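Local coordinates for protein ribulose-bisphosphate carboxylase (Alicyclobacillus acidocaldarius subsp. acidocaldarius, PDB 4NAS) that belongs to the RuBisCO large-chain family, joining a small alpha/beta N-terminal domain to a TIM-barrel catalytic domain in a two-chain assembly, at residues A12-Y17 against R59-R64; V35-G40 against F99-M104; Y82-L87 against Q114-L119. One frame throughout, in Å; residues are numbered along the deposited sequence. Where two conformers were deposited one is given.

Contact 1: residues A12-Y17 against R59-R64; sequences AVVATY and RVEGIR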
ATOM      1  N   ALA B  12       1.838  14.695 -19.879  1.00 32.66           N
ATOM      2  CA  ALA B  12       2.423  14.431 -18.569  1.00 27.28           C
ATOM      3  C   ALA B  12       1.377  14.292 -17.471  1.00 23.45           C
ATOM      4  O   ALA B  12       0.287  14.829 -17.571  1.00 23.71           O
ATOM      5  CB  ALA B  12       3.402  15.540 -18.201  1.00 32.80           C
ATOM      6  N   VAL B  13       1.713  13.556 -16.427  1.00 21.86           N
ATOM      7  CA  VAL B  13       0.897  13.511 -15.219  0.52 24.11           C
ATOM      8  C   VAL B  13       1.222  14.743 -14.399  1.00 25.50           C
ATOM      9  O   VAL B  13       2.389  14.977 -14.090  1.00 24.32           O
ATOM     10  CB  VAL B  13       1.245  12.266 -14.372  0.52 20.86           C
ATOM     11  CG1 VAL B  13       0.575  12.333 -12.991  0.52 16.25           C
ATOM     12  CG2 VAL B  13       0.851  11.007 -15.113  0.52 21.81           C
ATOM     13  N   VAL B  14       0.218  15.538 -14.055  1.00 27.49           N
ATOM     14  CA  VAL B  14       0.473  16.700 -13.209  1.00 27.12           C
ATOM     15  C   VAL B  14      -0.053  16.429 -11.801  1.00 24.06           C
ATOM     16  O   VAL B  14      -1.271  16.274 -11.582  1.00 21.62           O
ATOM     17  CB  VAL B  14      -0.148  17.990 -13.778  1.00 24.23           C
ATOM     18  CG1 VAL B  14       0.211  19.166 -12.902  1.00 23.99           C
ATOM     19  CG2 VAL B  14       0.349  18.224 -15.217  1.00 26.98           C
ATOM     20  N   ALA B  15       0.876  16.354 -10.859  1.00 21.62           N
ATOM     21  CA  ALA B  15       0.547  16.132  -9.462  1.00 23.84           C
ATOM     22  C   ALA B  15       0.613  17.436  -8.671  1.00 25.65           C
ATOM     23  O   ALA B  15       1.516  18.245  -8.861  1.00 22.10           O
ATOM     24  CB  ALA B  15       1.490  15.104  -8.861  1.00 18.74           C
ATOM     25  N   THR B  16      -0.365  17.622  -7.790  1.00 16.71           N
ATOM     26  CA  THR B  16      -0.417  18.747  -6.875  1.00 17.49           C
ATOM     27  C   THR B  16      -0.149  18.232  -5.484  1.00 27.81           C
ATOM     28  O   THR B  16      -0.844  17.311  -5.029  1.00 16.85           O
ATOM     29  CB  THR B  16      -1.810  19.384  -6.870  1.00 21.08           C
ATOM     30  OG1 THR B  16      -2.128  19.857  -8.179  1.00 22.93           O
ATOM     31  CG2 THR B  16      -1.875  20.550  -5.878  1.00 23.73           C
ATOM     32  N   TYR B  17       0.859  18.814  -4.825  1.00 26.57           N
ATOM     33  CA  TYR B  17       1.219  18.472  -3.448  1.00 23.41           C
ATOM     34  C   TYR B  17       0.917  19.633  -2.518  1.00 26.54           C
ATOM     35  O   TYR B  17       1.071  20.787  -2.900  1.00 30.79           O
ATOM     36  CB  TYR B  17       2.718  18.139  -3.333  1.00 23.04           C
ATOM     37  CG  TYR B  17       3.152  17.093  -4.317  1.00 22.04           C
ATOM     38  CD1 TYR B  17       3.051  15.727  -4.002  1.00 16.64           C
ATOM     39  CD2 TYR B  17       3.629  17.451  -5.566  1.00 26.68           C
ATOM     40  CE1 TYR B  17       3.428  14.770  -4.912  1.00 19.40           C
ATOM     41  CE2 TYR B  17       4.018  16.496  -6.485  1.00 21.23           C
ATOM     42  CZ  TYR B  17       3.918  15.166  -6.160  1.00 19.29           C
ATOM     43  OH  TYR B  17       4.309  14.210  -7.067  1.00 17.21           O
ATOM     44  N   ARG B  59       8.840  19.133 -15.088  1.00 24.13           N
ATOM     45  CA  ARG B  59       8.776  20.595 -14.998  1.00 31.68           C
ATOM     46  C   ARG B  59       7.889  21.045 -13.843  1.00 29.31           C
ATOM     47  O   ARG B  59       6.965  20.335 -13.447  1.00 24.25           O
ATOM     48  CB  ARG B  59       8.283  21.221 -16.311  1.00 40.13           C
ATOM     49  CG  ARG B  59       7.858  20.218 -17.363  1.00 43.85           C
ATOM     50  CD  ARG B  59       6.982  20.825 -18.437  1.00 53.38           C
ATOM     51  NE  ARG B  59       6.460  19.774 -19.308  1.00 59.01           N
ATOM     52  CZ  ARG B  59       5.191  19.380 -19.342  1.00 62.70           C
ATOM     53  NH1 ARG B  59       4.825  18.406 -20.164  1.00 69.10           N
ATOM     54  NH2 ARG B  59       4.284  19.964 -18.569  1.00 60.92           N
ATOM     55  N   VAL B  60       8.192  22.217 -13.297  1.00 24.74           N
ATOM     56  CA  VAL B  60       7.385  22.816 -12.250  1.00 28.92           C
ATOM     57  C   VAL B  60       6.274  23.622 -12.917  1.00 29.53           C
ATOM     58  O   VAL B  60       6.544  24.551 -13.679  1.00 33.62           O
ATOM     59  CB  VAL B  60       8.218  23.728 -11.334  1.00 33.25           C
ATOM     60  CG1 VAL B  60       7.317  24.414 -10.344  1.00 28.19           C
ATOM     61  CG2 VAL B  60       9.295  22.925 -10.607  1.00 30.72           C
ATOM     62  N   GLU B  61       5.024  23.255 -12.650  1.00 28.26           N
ATOM     63  CA  GLU B  61       3.888  23.903 -13.316  1.00 35.43           C
ATOM     64  C   GLU B  61       3.309  25.059 -12.508  1.00 33.04           C
ATOM     65  O   GLU B  61       2.748  26.001 -13.073  1.00 34.04           O
ATOM     66  CB  GLU B  61       2.792  22.887 -13.652  1.00 40.34           C
ATOM     67  CG  GLU B  61       3.226  21.809 -14.637  1.00 50.21           C
ATOM     68  CD  GLU B  61       3.233  22.288 -16.077  1.00 60.01           C
ATOM     69  OE1 GLU B  61       2.226  22.051 -16.782  1.00 63.40           O
ATOM     70  OE2 GLU B  61       4.242  22.889 -16.509  1.00 62.01           O
ATOM     71  N   GLY B  62       3.445  24.990 -11.188  1.00 33.69           N
ATOM     72  CA  GLY B  62       2.966  26.064 -10.335  1.00 34.00           C
ATOM     73  C   GLY B  62       3.364  25.926  -8.880  1.00 32.48           C
ATOM     74  O   GLY B  62       3.512  24.820  -8.356  1.00 25.07           O
ATOM     75  N   ILE B  63       3.561  27.073  -8.236  1.00 38.21           N
ATOM     76  CA  ILE B  63       3.823  27.145  -6.802  1.00 36.76           C
ATOM     77  C   ILE B  63       2.865  28.154  -6.184  1.00 34.49           C
ATOM     78  O   ILE B  63       2.839  29.305  -6.596  1.00 34.48           O
ATOM     79  CB  ILE B  63       5.252  27.625  -6.510  1.00 34.33           C
ATOM     80  CG1 ILE B  63       6.283  26.736  -7.217  1.00 33.74           C
ATOM     81  CG2 ILE B  63       5.493  27.683  -5.006  1.00 35.14           C
ATOM     82  CD1 ILE B  63       7.677  26.921  -6.716  1.00 32.33           C
ATOM     83  N   ARG B  64       2.085  27.722  -5.199  1.00 32.96           N
ATOM     84  CA  ARG B  64       1.074  28.571  -4.581  1.00 31.83           C
ATOM     85  C   ARG B  64       1.197  28.554  -3.060  1.00 31.58           C
ATOM     86  O   ARG B  64       0.966  27.534  -2.419  1.00 31.12           O
ATOM     87  CB  ARG B  64      -0.334  28.118  -4.983  1.00 36.73           C
ATOM     88  CG  ARG B  64      -0.626  28.169  -6.479  1.00 36.74           C
ATOM     89  CD  ARG B  64      -2.023  27.652  -6.782  1.00 38.01           C
ATOM     90  NE  ARG B  64      -2.170  26.219  -6.517  1.00 33.06           N
ATOM     91  CZ  ARG B  64      -1.798  25.269  -7.370  1.00 32.28           C
ATOM     92  NH1 ARG B  64      -1.252  25.607  -8.536  1.00 27.23           N
ATOM     93  NH2 ARG B  64      -1.966  23.990  -7.067  1.00 33.61           N
TER
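T16 and R64, V14 and E61, and A12 and R59 meet over one face of strand 73-83, which lies between their own two strands. T16 CG2 lies at the edge of the R64 guanidinium, near its plane, 3.6 Å from NH2, the two side chains crossing at about a right angle. At the other end A12 CB approaches R59 NH1 obliquely, 3.8 Å away. The middle pair is looser, with V14 CG1 and E61 CG 4.4 Å apart.

Charged and polar partners on strand 73-83 hold the T16–R64 end. R64 bends at chi3 (-67°), and its guanidinium engages E77 through NH2 and D79 through NH1, both on the intervening strand. D79 also takes a hydrogen bond from T16 OG1, so one carboxylate links both sides of the T16–R64 contact. R59 runs extended from CG to NE, and its NH2 forms a long salt bridge of 3.4 Å with E61 OE1.

A classic beta bulge, in which E61 and G62 both face D79, interrupts the alternation of strand 59-68. The extra residue keeps R64 on the same face of the sheet as E61, while V60 and I63 lie on the other and pack on helix 26-36.

The axes of the two short segments come within 8.7 Å and diverge by 33°, with strand 73-83 antiparallel between them. Beyond strand 12-22, strand 108-114 bonds to V14 and T16, and strand 59-68 forms the outer edge of the sheet within this chain.

Contact 2: residues V35-G40 against F99-M104; sequences VGLTIG and FGKLSM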
ATOM      1  N   VAL B  35      13.273  17.540 -11.651  1.00 28.84           N
ATOM      2  CA  VAL B  35      14.436  16.943 -12.305  1.00 37.11           C
ATOM      3  C   VAL B  35      14.803  15.582 -11.703  1.00 34.16           C
ATOM      4  O   VAL B  35      15.001  14.606 -12.426  1.00 29.54           O
ATOM      5  CB  VAL B  35      15.637  17.916 -12.264  1.00 37.28           C
ATOM      6  CG1 VAL B  35      16.952  17.236 -12.709  1.00 31.58           C
ATOM      7  CG2 VAL B  35      15.333  19.151 -13.112  1.00 30.95           C
ATOM      8  N   GLY B  36      14.867  15.514 -10.377  1.00 41.00           N
ATOM      9  CA  GLY B  36      15.298  14.308  -9.687  1.00 35.45           C
ATOM     10  C   GLY B  36      14.385  13.098  -9.831  1.00 26.32           C
ATOM     11  O   GLY B  36      14.848  11.962  -9.776  1.00 33.02           O
ATOM     12  N   LEU B  37      13.088  13.330  -9.971  1.00 22.96           N
ATOM     13  CA  LEU B  37      12.123  12.235 -10.101  1.00 26.86           C
ATOM     14  C   LEU B  37      11.779  11.913 -11.554  1.00 29.18           C
ATOM     15  O   LEU B  37      10.843  11.167 -11.822  1.00 35.72           O
ATOM     16  CB  LEU B  37      10.834  12.552  -9.335  1.00 28.89           C
ATOM     17  CG  LEU B  37      11.033  12.763  -7.839  1.00 30.46           C
ATOM     18  CD1 LEU B  37       9.695  13.033  -7.169  1.00 30.83           C
ATOM     19  CD2 LEU B  37      11.741  11.561  -7.215  1.00 34.88           C
ATOM     20  N   THR B  38      12.537  12.468 -12.493  1.00 31.45           N
ATOM     21  CA  THR B  38      12.327  12.142 -13.890  1.00 33.07           C
ATOM     22  C   THR B  38      13.616  11.652 -14.559  1.00 33.29           C
ATOM     23  O   THR B  38      13.778  10.448 -14.774  1.00 27.83           O
ATOM     24  CB  THR B  38      11.711  13.320 -14.659  1.00 35.13           C
ATOM     25  OG1 THR B  38      12.551  14.475 -14.534  1.00 31.99           O
ATOM     26  CG2 THR B  38      10.326  13.638 -14.095  1.00 40.84           C
ATOM     27  N   ILE B  39      14.515  12.583 -14.884  1.00 31.31           N
ATOM     28  CA  ILE B  39      15.804  12.239 -15.472  1.00 28.06           C
ATOM     29  C   ILE B  39      16.884  11.996 -14.428  1.00 33.24           C
ATOM     30  O   ILE B  39      17.999  11.567 -14.762  1.00 28.30           O
ATOM     31  CB  ILE B  39      16.301  13.328 -16.454  1.00 30.71           C
ATOM     32  CG1 ILE B  39      16.416  14.687 -15.751  1.00 30.22           C
ATOM     33  CG2 ILE B  39      15.372  13.418 -17.641  1.00 33.91           C
ATOM     34  CD1 ILE B  39      17.410  15.664 -16.443  1.00 30.46           C
ATOM     35  N   GLY B  40      16.565  12.265 -13.167  1.00 31.56           N
ATOM     36  CA  GLY B  40      17.531  12.084 -12.098  1.00 35.50           C
ATOM     37  C   GLY B  40      18.454  13.279 -11.995  1.00 38.40           C
ATOM     38  O   GLY B  40      18.409  14.031 -11.020  1.00 35.78           O
ATOM     39  N   PHE B  99       4.918   9.881  -5.825  1.00 15.38           N
ATOM     40  CA  PHE B  99       4.865   9.921  -4.361  1.00 19.84           C
ATOM     41  C   PHE B  99       5.611   8.707  -3.808  1.00 23.16           C
ATOM     42  O   PHE B  99       5.116   7.998  -2.927  1.00 20.23           O
ATOM     43  CB  PHE B  99       3.413   9.969  -3.859  1.00 23.27           C
ATOM     44  CG  PHE B  99       3.229  10.778  -2.580  1.00 25.75           C
ATOM     45  CD1 PHE B  99       3.729  12.065  -2.477  1.00 21.37           C
ATOM     46  CD2 PHE B  99       2.567  10.236  -1.487  1.00 19.53           C
ATOM     47  CE1 PHE B  99       3.558  12.801  -1.316  1.00 16.19           C
ATOM     48  CE2 PHE B  99       2.396  10.963  -0.314  1.00 22.20           C
ATOM     49  CZ  PHE B  99       2.894  12.241  -0.221  1.00 22.89           C
ATOM     50  N   GLY B 100       6.807   8.479  -4.344  1.00 16.09           N
ATOM     51  CA  GLY B 100       7.619   7.326  -3.969  1.00 17.53           C
ATOM     52  C   GLY B 100       8.560   7.751  -2.861  1.00 26.01           C
ATOM     53  O   GLY B 100       8.225   7.697  -1.661  1.00 19.62           O
ATOM     54  N   LYS B 101       9.739   8.199  -3.277  1.00 30.29           N
ATOM     55  CA  LYS B 101      10.674   8.827  -2.361  1.00 28.33           C
ATOM     56  C   LYS B 101      10.069  10.109  -1.803  1.00 21.95           C
ATOM     57  O   LYS B 101      10.340  10.478  -0.670  1.00 20.15           O
ATOM     58  CB  LYS B 101      11.987   9.145  -3.069  1.00 28.66           C
ATOM     59  CG  LYS B 101      13.004   9.798  -2.163  1.00 39.76           C
ATOM     60  CD  LYS B 101      13.747  10.914  -2.864  1.00 48.68           C
ATOM     61  CE  LYS B 101      14.803  10.365  -3.798  1.00 53.12           C
ATOM     62  NZ  LYS B 101      15.335  11.404  -4.731  1.00 56.17           N
ATOM     63  N   LEU B 102       9.248  10.791  -2.603  1.00 17.32           N
ATOM     64  CA  LEU B 102       8.705  12.080  -2.177  1.00 25.79           C
ATOM     65  C   LEU B 102       7.804  11.956  -0.948  1.00 24.81           C
ATOM     66  O   LEU B 102       7.695  12.905  -0.157  1.00 16.54           O
ATOM     67  CB  LEU B 102       7.953  12.762  -3.318  1.00 25.97           C
ATOM     68  CG  LEU B 102       7.430  14.183  -3.117  1.00 29.08           C
ATOM     69  CD1 LEU B 102       8.543  15.155  -2.727  1.00 18.62           C
ATOM     70  CD2 LEU B 102       6.766  14.643  -4.404  1.00 34.01           C
ATOM     71  N   SER B 103       7.187  10.786  -0.769  1.00 20.63           N
ATOM     72  CA  SER B 103       6.220  10.591   0.332  1.00 15.15           C
ATOM     73  C   SER B 103       6.863  10.673   1.701  1.00 19.88           C
ATOM     74  O   SER B 103       6.173  10.853   2.721  1.00 26.83           O
ATOM     75  CB  SER B 103       5.490   9.251   0.206  1.00 15.66           C
ATOM     76  OG  SER B 103       6.318   8.168   0.593  1.00 15.51           O
HETATM   77  N   MSE B 104       8.184  10.566   1.720  1.00 20.42           N
HETATM   78  CA  MSE B 104       8.943  10.507   2.957  1.00 18.28           C
HETATM   79  C   MSE B 104       9.544  11.861   3.327  1.00 24.74           C
HETATM   80  O   MSE B 104      10.235  11.983   4.342  1.00 27.50           O
HETATM   81  CB  MSE B 104      10.063   9.448   2.815  1.00 16.71           C
HETATM   82  CG  MSE B 104       9.490   8.029   2.625  1.00 20.66           C
HETATM   83 SE   MSE B 104      10.888   6.699   2.317  0.75 39.28          SE
HETATM   84  CE  MSE B 104      11.012   6.800   0.429  1.00 23.27           C
TER
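Beside the place where L37 meets K101 and L102, the F99 ring carries S103 CB over one face, 3.5 Å above its plane and offset toward the rim. Segment 35-40 does not reach this ring; the ring's other neighbours include Y17, I108 and L110 from the sheet and A273 of the second subunit.

The turn that brings S103 over F99 is held from within. S103 OG donates to G100 O at 3.0 Å, with a C=O...donor angle of 153° and the donor tilted 19° from the carbonyl plane. The same oxygen receives a weak bond from S103 N, and M104 N binds K101 O at 3.2 Å, closing a short 3-10 turn that turns K101 and L102 toward the end of helix 26-36.

L37, the first residue to leave helical geometry there, meets them with its two methyl branches. Its CG stands anti to the carbonyl carbon (chi1 -60°), which swings both methyls out from the helix end to front the turn. CD1 packs on L102 CB at 4.2 Å, an ordinary apolar contact, whereas CD2 lies 4.4 Å from K101 NZ. The fork thus divides between a buried hydrocarbon and the end of an exposed lysine. Behind it, L37 also rests on Y82, and L102 on Y17 and I108, extending the apolar layer to the sheet.

The side chain of K101 lies about 4 Å from a bound calcium ion and packs on E179 of the second subunit. E179 belongs, with D178 and the carboxylated K176, to a calcium site. An N-terminal-domain loop facing the metal site of the partner's barrel is characteristic of RuBisCO-family dimers, whose active sites form between subunits.

Contact 3: residues Y82-L87 against Q114-L119; sequences YPVANL and QMPDEL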
ATOM      1  N   TYR B  82       5.143  15.253 -14.749  1.00 22.32           N
ATOM      2  CA  TYR B  82       5.981  14.075 -15.010  1.00 27.70           C
ATOM      3  C   TYR B  82       5.636  13.479 -16.366  1.00 27.86           C
ATOM      4  O   TYR B  82       4.545  12.933 -16.543  1.00 35.18           O
ATOM      5  CB  TYR B  82       5.746  12.985 -13.951  1.00 19.09           C
ATOM      6  CG  TYR B  82       6.047  13.423 -12.540  1.00 29.18           C
ATOM      7  CD1 TYR B  82       5.077  14.084 -11.781  1.00 17.95           C
ATOM      8  CD2 TYR B  82       7.286  13.182 -11.956  1.00 25.97           C
ATOM      9  CE1 TYR B  82       5.336  14.492 -10.502  1.00 20.82           C
ATOM     10  CE2 TYR B  82       7.542  13.584 -10.645  1.00 34.54           C
ATOM     11  CZ  TYR B  82       6.556  14.242  -9.931  1.00 17.80           C
ATOM     12  OH  TYR B  82       6.759  14.667  -8.644  1.00 21.92           O
ATOM     13  N   PRO B  83       6.570  13.563 -17.320  1.00 28.44           N
ATOM     14  CA  PRO B  83       6.317  13.103 -18.691  1.00 25.34           C
ATOM     15  C   PRO B  83       5.858  11.658 -18.676  1.00 25.72           C
ATOM     16  O   PRO B  83       6.441  10.850 -17.957  1.00 28.78           O
ATOM     17  CB  PRO B  83       7.702  13.201 -19.351  1.00 25.05           C
ATOM     18  CG  PRO B  83       8.410  14.265 -18.586  1.00 29.53           C
ATOM     19  CD  PRO B  83       7.918  14.134 -17.154  1.00 22.88           C
ATOM     20  N   VAL B  84       4.828  11.335 -19.448  1.00 27.41           N
ATOM     21  CA  VAL B  84       4.235   9.997 -19.400  1.00 30.71           C
ATOM     22  C   VAL B  84       5.179   8.938 -19.971  1.00 31.34           C
ATOM     23  O   VAL B  84       5.068   7.747 -19.667  1.00 30.72           O
ATOM     24  CB  VAL B  84       2.885   9.991 -20.160  1.00 40.00           C
ATOM     25  CG1 VAL B  84       2.317   8.573 -20.320  1.00 41.13           C
ATOM     26  CG2 VAL B  84       1.905  10.877 -19.432  1.00 37.29           C
ATOM     27  N   ALA B  85       6.136   9.386 -20.778  1.00 26.20           N
ATOM     28  CA  ALA B  85       7.076   8.483 -21.409  1.00 28.32           C
ATOM     29  C   ALA B  85       7.981   7.777 -20.418  1.00 31.04           C
ATOM     30  O   ALA B  85       8.639   6.811 -20.786  1.00 30.59           O
ATOM     31  CB  ALA B  85       7.911   9.221 -22.445  1.00 27.65           C
ATOM     32  N   ASN B  86       8.030   8.253 -19.174  1.00 24.34           N
ATOM     33  CA  ASN B  86       8.851   7.590 -18.163  1.00 26.32           C
ATOM     34  C   ASN B  86       8.113   6.494 -17.402  1.00 25.59           C
ATOM     35  O   ASN B  86       8.721   5.772 -16.600  1.00 26.53           O
ATOM     36  CB  ASN B  86       9.419   8.596 -17.158  1.00 25.08           C
ATOM     37  CG  ASN B  86      10.219   9.660 -17.822  1.00 31.58           C
ATOM     38  OD1 ASN B  86      10.720   9.464 -18.934  1.00 34.67           O
ATOM     39  ND2 ASN B  86      10.341  10.806 -17.169  1.00 36.19           N
ATOM     40  N   LEU B  87       6.809   6.384 -17.647  1.00 22.99           N
ATOM     41  CA  LEU B  87       5.990   5.381 -16.968  1.00 27.59           C
ATOM     42  C   LEU B  87       5.905   4.142 -17.861  1.00 32.04           C
ATOM     43  O   LEU B  87       6.398   4.142 -18.999  1.00 31.52           O
ATOM     44  CB  LEU B  87       4.595   5.940 -16.608  1.00 21.77           C
ATOM     45  CG  LEU B  87       4.599   7.213 -15.744  1.00 26.97           C
ATOM     46  CD1 LEU B  87       3.189   7.667 -15.360  1.00 27.26           C
ATOM     47  CD2 LEU B  87       5.441   7.032 -14.489  1.00 22.35           C
ATOM     48  N   GLN B 114      -3.631  14.843 -12.197  1.00 21.50           N
ATOM     49  CA  GLN B 114      -4.299  15.057 -13.475  1.00 22.13           C
ATOM     50  C   GLN B 114      -3.661  14.144 -14.510  1.00 24.97           C
ATOM     51  O   GLN B 114      -2.479  14.279 -14.834  1.00 28.12           O
ATOM     52  CB  GLN B 114      -4.233  16.524 -13.893  1.00 24.18           C
ATOM     53  CG  GLN B 114      -5.026  17.435 -12.952  1.00 24.63           C
ATOM     54  CD  GLN B 114      -4.832  18.911 -13.241  1.00 29.09           C
ATOM     55  OE1 GLN B 114      -5.305  19.421 -14.257  1.00 29.43           O
ATOM     56  NE2 GLN B 114      -4.141  19.609 -12.341  1.00 31.78           N
HETATM   57  N   MSE B 115      -4.448  13.216 -15.033  1.00 23.91           N
HETATM   58  CA  MSE B 115      -3.889  12.163 -15.876  1.00 25.55           C
HETATM   59  C   MSE B 115      -4.246  12.274 -17.347  1.00 26.29           C
HETATM   60  O   MSE B 115      -5.412  12.448 -17.703  1.00 29.74           O
HETATM   61  CB  MSE B 115      -4.259  10.809 -15.304  1.00 21.90           C
HETATM   62  CG  MSE B 115      -3.640  10.661 -13.941  1.00 28.38           C
HETATM   63 SE   MSE B 115      -3.800   8.887 -13.319  0.90 60.09          SE
HETATM   64  CE  MSE B 115      -3.852   7.907 -14.990  1.00 34.25           C
ATOM     65  N   PRO B 116      -3.222  12.209 -18.207  1.00 29.91           N
ATOM     66  CA  PRO B 116      -3.448  12.374 -19.638  1.00 29.30           C
ATOM     67  C   PRO B 116      -4.180  11.151 -20.160  1.00 29.05           C
ATOM     68  O   PRO B 116      -4.075  10.067 -19.570  1.00 25.31           O
ATOM     69  CB  PRO B 116      -2.034  12.425 -20.224  1.00 33.31           C
ATOM     70  CG  PRO B 116      -1.111  12.507 -19.059  1.00 36.87           C
ATOM     71  CD  PRO B 116      -1.817  11.899 -17.904  1.00 34.63           C
ATOM     72  N   ASP B 117      -4.879  11.326 -21.273  1.00 24.42           N
ATOM     73  CA  ASP B 117      -5.666  10.249 -21.856  1.00 27.40           C
ATOM     74  C   ASP B 117      -4.824   9.017 -22.185  1.00 26.25           C
ATOM     75  O   ASP B 117      -5.257   7.894 -21.936  1.00 23.35           O
ATOM     76  CB  ASP B 117      -6.400  10.748 -23.105  1.00 25.77           C
ATOM     77  CG  ASP B 117      -7.435   9.764 -23.602  1.00 28.01           C
ATOM     78  OD1 ASP B 117      -8.420   9.480 -22.857  1.00 31.30           O
ATOM     79  OD2 ASP B 117      -7.254   9.265 -24.731  1.00 26.65           O
ATOM     80  N   GLU B 118      -3.634   9.226 -22.744  1.00 25.21           N
ATOM     81  CA  GLU B 118      -2.785   8.108 -23.157  1.00 27.64           C
ATOM     82  C   GLU B 118      -2.489   7.163 -21.985  1.00 34.41           C
ATOM     83  O   GLU B 118      -2.495   5.936 -22.137  1.00 39.02           O
ATOM     84  CB  GLU B 118      -1.476   8.615 -23.766  1.00 41.02           C
ATOM     85  CG  GLU B 118      -1.608   9.122 -25.185  1.00 59.03           C
ATOM     86  CD  GLU B 118      -0.465  10.038 -25.592  1.00 72.03           C
ATOM     87  OE1 GLU B 118      -0.217  10.164 -26.813  1.00 76.46           O
ATOM     88  OE2 GLU B 118       0.174  10.636 -24.690  1.00 74.78           O
ATOM     89  N   LEU B 119      -2.270   7.738 -20.810  1.00 32.49           N
ATOM     90  CA  LEU B 119      -1.981   6.945 -19.613  1.00 26.27           C
ATOM     91  C   LEU B 119      -3.231   6.276 -18.998  1.00 23.08           C
ATOM     92  O   LEU B 119      -3.181   5.110 -18.601  1.00 20.60           O
ATOM     93  CB  LEU B 119      -1.254   7.786 -18.561  1.00 26.89           C
ATOM     94  CG  LEU B 119      -0.938   7.020 -17.262  1.00 30.38           C
ATOM     95  CD1 LEU B 119       0.057   5.873 -17.493  1.00 29.81           C
ATOM     96  CD2 LEU B 119      -0.439   7.959 -16.166  1.00 29.99           C
TER
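P116 is the first residue of 114-119 to touch 82-87, where V84 lies across from it. Just before it, Q114 ends strand 108-114 and is tied to V14 by a backbone bond, while M115 carries the chain out of the sheet. The P116 ring meets V84 through CG, only 3.4 Å from V84 CG2, tighter than usual for two carbons; ring CD is farther from the same methyl, at 4.2 Å. The two side chains slide past each other in opposite directions.

P116 also occupies the N-cap position of helix 117-120, and its carbonyl O receives a weak bond from L119 N. One proline thus stands between the end of strand 108-114 and the start of the helix. In the fold this is the end of the beta-alpha-beta-beta-alpha-beta unit of the RuBisCO N-terminal domain, a ferredoxin-like sheet in which strands 73-83 and 108-114 flank strand 12-22 on either side. V13 of that central strand touches P116, L119 and L87.

D117 pairs with R121 in a salt bridge, and the exposed E118 only borders the contact. L119 returns to it. Its CB packs 4.1 Å from V84 CG1. With chi1 of V84 at 172°, CG1 lies anti to the backbone N and faces L119, while CG2, beside the backbone N, faces P116. Farther along, L119 CD2 meets L87 CD1 at 3.7 Å, the two leucines crossing at about a right angle. L87 is brought round by a 3-10 turn in which its N bonds to V84 O at 3.0 Å. Within that turn N86 binds H56 and packs on A153 of the second subunit.

Overall arrangement
All three contacts belong to the N-terminal domain and meet around strand 12-22. Contact 1 spans the sheet itself: its segments meet by packing alone, while its arginines are paired with acids within their own segment or on the strand between. Contact 2 is more buried and joins the end of helix 26-36 to the loop after helix 91-99, meeting contact 1 through Y17, which packs on F99 and L102. Contact 3 is purely apolar across its segments, at the end of the sheet where strands 73-83 and 108-114 run out; backbone bonds V13–Y82 and V14–Q114 tie it to contact 1. Y82 and T38 link contacts 2 and 3, and both of these, unlike contact 1, touch the second subunit.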